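PDB 4TQJ: lectin 2 from Agrocybe aegerita, which recognises non-reducing terminal N-acetylglucosamine, acting as a fungal sugar-binding lectin. Local coordinates for residues 223-236 with 243-255. The protein carries 1 engineered substitution. Sequence-based numbering, arbitrary orientation.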
loop_
_atom_site.group_PDB
_atom_site.type_symbol
_atom_site.label_atom_id
_atom_site.label_comp_id
_atom_site.label_asym_id
_atom_site.label_seq_id
_atom_site.Cartn_x
_atom_site.Cartn_y
_atom_site.Cartn_z
ATOM N N TRP A 223 -38.020 10.173 11.877
ATOM C CA TRP A 223 -36.773 9.405 11.810
ATOM C C TRP A 223 -36.083 9.296 13.179
ATOM O O TRP A 223 -35.650 10.302 13.723
ATOM C CB TRP A 223 -35.830 10.064 10.788
ATOM C CG TRP A 223 -36.369 9.944 9.391
ATOM C CD1 TRP A 223 -37.350 10.715 8.812
ATOM C CD2 TRP A 223 -36.001 8.966 8.416
ATOM N NE1 TRP A 223 -37.599 10.275 7.530
ATOM C CE2 TRP A 223 -36.788 9.198 7.266
ATOM C CE3 TRP A 223 -35.078 7.915 8.397
ATOM C CZ2 TRP A 223 -36.672 8.423 6.105
ATOM C CZ3 TRP A 223 -34.968 7.138 7.250
ATOM C CH2 TRP A 223 -35.767 7.393 6.121
ATOM N N LYS A 224 -35.963 8.084 13.727
ATOM C CA LYS A 224 -35.344 7.932 15.047
ATOM C C LYS A 224 -33.930 7.338 15.015
ATOM O O LYS A 224 -33.630 6.443 14.214
ATOM C CB LYS A 224 -36.220 7.099 15.976
ATOM C CG LYS A 224 -37.649 7.593 16.140
ATOM C CD LYS A 224 -38.362 6.639 17.090
ATOM C CE LYS A 224 -39.876 6.763 17.020
ATOM N NZ LYS A 224 -40.539 5.688 17.831
ATOM N N ILE A 225 -33.077 7.834 15.911
ATOM C CA ILE A 225 -31.686 7.389 15.988
ATOM C C ILE A 225 -31.519 5.852 16.022
ATOM O O ILE A 225 -30.689 5.285 15.312
ATOM C CB ILE A 225 -30.938 8.065 17.162
ATOM C CG1 ILE A 225 -30.757 9.554 16.864
ATOM C CG2 ILE A 225 -29.570 7.417 17.378
ATOM C CD1 ILE A 225 -29.905 9.810 15.604
ATOM N N GLY A 226 -32.289 5.133 16.812
ATOM C CA GLY A 226 -32.005 3.701 16.767
ATOM C C GLY A 226 -32.383 3.090 15.418
ATOM O O GLY A 226 -31.584 2.564 14.610
ATOM N N ASP A 227 -33.656 3.276 15.156
ATOM C CA ASP A 227 -34.455 2.406 14.352
ATOM C C ASP A 227 -34.364 2.702 12.865
ATOM O O ASP A 227 -34.685 1.841 12.048
ATOM C CB ASP A 227 -35.879 2.606 14.859
ATOM C CG ASP A 227 -35.944 2.609 16.384
ATOM O OD1 ASP A 227 -36.667 3.434 16.972
ATOM O OD2 ASP A 227 -35.256 1.774 16.998
ATOM N N HIS A 228 -33.920 3.913 12.533
ATOM C CA HIS A 228 -33.925 4.406 11.158
ATOM C C HIS A 228 -32.591 5.021 10.784
ATOM O O HIS A 228 -32.442 6.251 10.797
ATOM C CB HIS A 228 -35.021 5.446 10.963
ATOM C CG HIS A 228 -36.369 4.988 11.427
ATOM N ND1 HIS A 228 -37.039 5.588 12.472
ATOM C CD2 HIS A 228 -37.161 3.976 11.007
ATOM C CE1 HIS A 228 -38.192 4.975 12.666
ATOM N NE2 HIS A 228 -38.290 3.986 11.791
ATOM N N PRO A 229 -31.613 4.168 10.452
ATOM C CA PRO A 229 -30.275 4.622 10.056
ATOM C C PRO A 229 -30.308 5.543 8.835
ATOM O O PRO A 229 -31.092 5.311 7.918
ATOM C CB PRO A 229 -29.538 3.313 9.727
ATOM C CG PRO A 229 -30.614 2.274 9.563
ATOM C CD PRO A 229 -31.718 2.697 10.474
ATOM N N ARG A 230 -29.480 6.583 8.848
ATOM C CA ARG A 230 -29.355 7.492 7.712
ATOM C C ARG A 230 -27.901 7.627 7.296
ATOM O O ARG A 230 -26.996 7.611 8.137
ATOM C CB ARG A 230 -29.933 8.867 8.039
ATOM C CG ARG A 230 -31.464 8.918 7.930
ATOM C CD ARG A 230 -32.047 9.803 9.030
ATOM N NE ARG A 230 -32.056 9.107 10.319
ATOM C CZ ARG A 230 -32.198 9.706 11.502
ATOM N NH1 ARG A 230 -32.336 11.031 11.575
ATOM N NH2 ARG A 230 -32.192 8.981 12.614
ATOM N N PHE A 231 -27.696 7.803 5.998
ATOM C CA PHE A 231 -26.361 7.826 5.422
ATOM C C PHE A 231 -26.198 8.942 4.406
ATOM O O PHE A 231 -27.166 9.381 3.776
ATOM C CB PHE A 231 -26.088 6.507 4.694
ATOM C CG PHE A 231 -26.431 5.288 5.485
ATOM C CD1 PHE A 231 -25.474 4.668 6.277
ATOM C CD2 PHE A 231 -27.704 4.752 5.435
ATOM C CE1 PHE A 231 -25.778 3.529 7.005
ATOM C CE2 PHE A 231 -28.028 3.610 6.166
ATOM C CZ PHE A 231 -27.054 2.991 6.949
ATOM N N VAL A 232 -24.960 9.376 4.216
ATOM C CA VAL A 232 -24.639 10.238 3.083
ATOM C C VAL A 232 -23.666 9.504 2.177
ATOM O O VAL A 232 -22.718 8.889 2.649
ATOM C CB VAL A 232 -24.069 11.595 3.526
ATOM C CG1 VAL A 232 -25.172 12.425 4.164
ATOM C CG2 VAL A 232 -22.926 11.390 4.501
ATOM N N ALA A 233 -23.907 9.548 0.875
ATOM C CA ALA A 233 -23.140 8.709 -0.033
ATOM C C ALA A 233 -23.490 9.088 -1.447
ATOM O O ALA A 233 -24.622 9.462 -1.716
ATOM C CB ALA A 233 -23.467 7.228 0.214
ATOM N N ASP A 234 -22.524 8.998 -2.355
ATOM C CA ASP A 234 -22.798 9.268 -3.750
ATOM C C ASP A 234 -23.558 8.105 -4.361
ATOM O O ASP A 234 -23.009 7.011 -4.497
ATOM C CB ASP A 234 -21.505 9.483 -4.524
ATOM C CG ASP A 234 -21.754 9.981 -5.922
ATOM O OD1 ASP A 234 -22.940 10.208 -6.261
ATOM O OD2 ASP A 234 -20.769 10.170 -6.670
ATOM N N LEU A 235 -24.811 8.364 -4.734
ATOM C CA LEU A 235 -25.691 7.372 -5.344
ATOM C C LEU A 235 -25.901 7.612 -6.846
ATOM O O LEU A 235 -26.642 6.878 -7.493
ATOM C CB LEU A 235 -27.060 7.406 -4.643
ATOM C CG LEU A 235 -27.020 7.233 -3.118
ATOM C CD1 LEU A 235 -28.434 7.234 -2.519
ATOM C CD2 LEU A 235 -26.271 5.980 -2.724
ATOM N N THR A 236 -25.268 8.641 -7.396
ATOM C CA THR A 236 -25.441 8.947 -8.823
ATOM C C THR A 236 -24.133 8.938 -9.606
ATOM O O THR A 236 -24.141 8.932 -10.832
ATOM C CB THR A 236 -26.072 10.303 -9.016
ATOM O OG1 THR A 236 -25.202 11.299 -8.462
ATOM C CG2 THR A 236 -27.434 10.342 -8.317
ATOM N N ILE A 243 -28.460 11.575 -0.112
ATOM C CA ILE A 243 -28.914 11.144 1.198
ATOM C C ILE A 243 -29.852 9.953 1.096
ATOM O O ILE A 243 -30.721 9.905 0.230
ATOM C CB ILE A 243 -29.554 12.294 1.974
ATOM C CG1 ILE A 243 -28.469 13.308 2.349
ATOM C CG2 ILE A 243 -30.243 11.783 3.215
ATOM C CD1 ILE A 243 -29.008 14.542 2.981
ATOM N N ILE A 244 -29.641 8.974 1.971
ATOM C CA ILE A 244 -30.472 7.784 1.990
ATOM C C ILE A 244 -30.663 7.326 3.422
ATOM O O ILE A 244 -29.788 7.504 4.259
ATOM C CB ILE A 244 -29.880 6.654 1.100
ATOM C CG1 ILE A 244 -30.760 5.401 1.129
ATOM C CG2 ILE A 244 -28.440 6.333 1.515
ATOM C CD1 ILE A 244 -30.461 4.400 0.000
ATOM N N GLY A 245 -31.834 6.771 3.712
ATOM C CA GLY A 245 -32.149 6.347 5.059
ATOM C C GLY A 245 -33.085 5.161 5.016
ATOM O O GLY A 245 -33.935 5.066 4.134
ATOM N N CYS A 246 -32.917 4.251 5.964
ATOM C CA CYS A 246 -33.793 3.095 6.082
ATOM C C CYS A 246 -34.882 3.413 7.098
ATOM O O CYS A 246 -34.608 3.520 8.292
ATOM C CB CYS A 246 -32.995 1.877 6.548
ATOM S SG CYS A 246 -31.540 1.551 5.531
ATOM N N GLY A 247 -36.108 3.569 6.611
ATOM C CA GLY A 247 -37.209 4.016 7.435
ATOM C C GLY A 247 -38.194 2.920 7.782
ATOM O O GLY A 247 -37.794 1.817 8.134
ATOM N N LYS A 248 -39.483 3.236 7.707
ATOM C CA LYS A 248 -40.526 2.271 8.045
ATOM C C LYS A 248 -40.843 1.425 6.831
ATOM O O LYS A 248 -40.687 0.194 6.854
ATOM C CB LYS A 248 -41.796 3.012 8.501
ATOM C CG LYS A 248 -42.949 2.122 8.964
ATOM C CD LYS A 248 -44.207 2.960 9.224
ATOM C CE LYS A 248 -45.236 2.220 10.072
ATOM N NZ LYS A 248 -45.728 0.969 9.445
ATOM N N ALA A 249 -41.283 2.093 5.764
ATOM C CA ALA A 249 -41.750 1.403 4.559
ATOM C C ALA A 249 -40.597 0.855 3.722
ATOM O O ALA A 249 -40.812 0.005 2.864
ATOM C CB ALA A 249 -42.648 2.315 3.707
ATOM N N GLY A 250 -39.373 1.309 3.994
ATOM C CA GLY A 250 -38.217 0.905 3.194
ATOM C C GLY A 250 -37.137 1.979 3.152
ATOM O O GLY A 250 -37.009 2.736 4.102
ATOM N N CYS A 251 -36.371 2.047 2.060
ATOM C CA CYS A 251 -35.329 3.067 1.902
ATOM C C CYS A 251 -35.805 4.269 1.102
ATOM O O CYS A 251 -36.304 4.134 -0.024
ATOM C CB CYS A 251 -34.085 2.491 1.220
ATOM S SG CYS A 251 -33.378 1.076 2.045
ATOM N N TRP A 252 -35.627 5.439 1.702
ATOM C CA TRP A 252 -35.992 6.715 1.113
ATOM C C TRP A 252 -34.726 7.470 0.712
ATOM O O TRP A 252 -33.778 7.524 1.494
ATOM C CB TRP A 252 -36.717 7.544 2.166
ATOM C CG TRP A 252 -38.074 7.013 2.488
ATOM C CD1 TRP A 252 -38.400 6.097 3.453
ATOM C CD2 TRP A 252 -39.298 7.379 1.846
ATOM N NE1 TRP A 252 -39.760 5.863 3.437
ATOM C CE2 TRP A 252 -40.333 6.644 2.465
ATOM C CE3 TRP A 252 -39.620 8.262 0.809
ATOM C CZ2 TRP A 252 -41.672 6.760 2.074
ATOM C CZ3 TRP A 252 -40.954 8.370 0.411
ATOM C CH2 TRP A 252 -41.962 7.630 1.053
ATOM N N VAL A 253 -34.698 8.045 -0.490
ATOM C CA VAL A 253 -33.590 8.922 -0.843
ATOM C C VAL A 253 -33.997 10.283 -1.399
ATOM O O VAL A 253 -35.089 10.453 -1.958
ATOM C CB VAL A 253 -32.507 8.250 -1.766
ATOM C CG1 VAL A 253 -32.604 6.735 -1.773
ATOM C CG2 VAL A 253 -32.550 8.828 -3.161
ATOM N N ALA A 254 -33.107 11.248 -1.200
ATOM C CA ALA A 254 -33.216 12.548 -1.828
ATOM C C ALA A 254 -31.882 12.815 -2.519
ATOM O O ALA A 254 -30.817 12.801 -1.876
ATOM C CB ALA A 254 -33.499 13.608 -0.797
ATOM N N LEU A 255 -31.938 13.069 -3.822
ATOM C CA LEU A 255 -30.730 13.202 -4.613
ATOM C C LEU A 255 -30.204 14.645 -4.667
ATOM O O LEU A 255 -30.969 15.610 -4.793
ATOM C CB LEU A 255 -30.946 12.643 -6.016
ATOM C CG LEU A 255 -31.356 11.170 -6.167
ATOM C CD1 LEU A 255 -31.722 10.911 -7.619
ATOM C CD2 LEU A 255 -30.249 10.212 -5.705
HETATM O O HOH W 1 -35.112 1.016 9.665
#
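Phe231 and Ile244 pair antiparallel between strands 230-233 and 242-246, the first two strands, a beta hairpin, of a four-stranded blade in this beta-propeller with FG-GAP-like repeats. Phe231 N donates to Ile244 O (2.7 Å) and Ile244 N to Phe231 O (3.1 Å), the two bonds of a hydrogen-bonded antiparallel pair. A third backbone bond, from Cys246 N to Pro229 O, continues the pairing past the strand end. On the Phe231 face, the Phe231 ring turns its edge to Cys246 SG, 4.1 Å from CE2, while the Leu235 side chain crosses that of Ile244 at about a right angle and sets CD1 against Ile244 CB; Ile287 of strand 285-288 packs against Phe231 and Ile244. On the other face, Val232 and Ile243 lie side by side through CG1 atoms.

Packing is tight at Gly245, where Trp223 CZ3 comes within 3.5 Å of the backbone C and Arg230 CG also lies on CA, so the glycine makes room for both. The indole then reaches Trp252, CZ2 to CD1, with the planes at 82°, and its NE1 bonds Asn215. Arg230 is bent at chi2 and chi3, which brings NE back to His228 O, with Trp223 CB over one guanidinium face.

Toward Lys248 the contact loosens: the lysine is exposed and its amine turns to Asp275, while water 1 lies between Asp227 O and Cys246 O, within donating distance of each. His228 sits beside this wet edge, CD2 against Gly247 C, its ring rotation fixed by Lys224 N, which donates to ND1 in the ring plane at 3.0 Å.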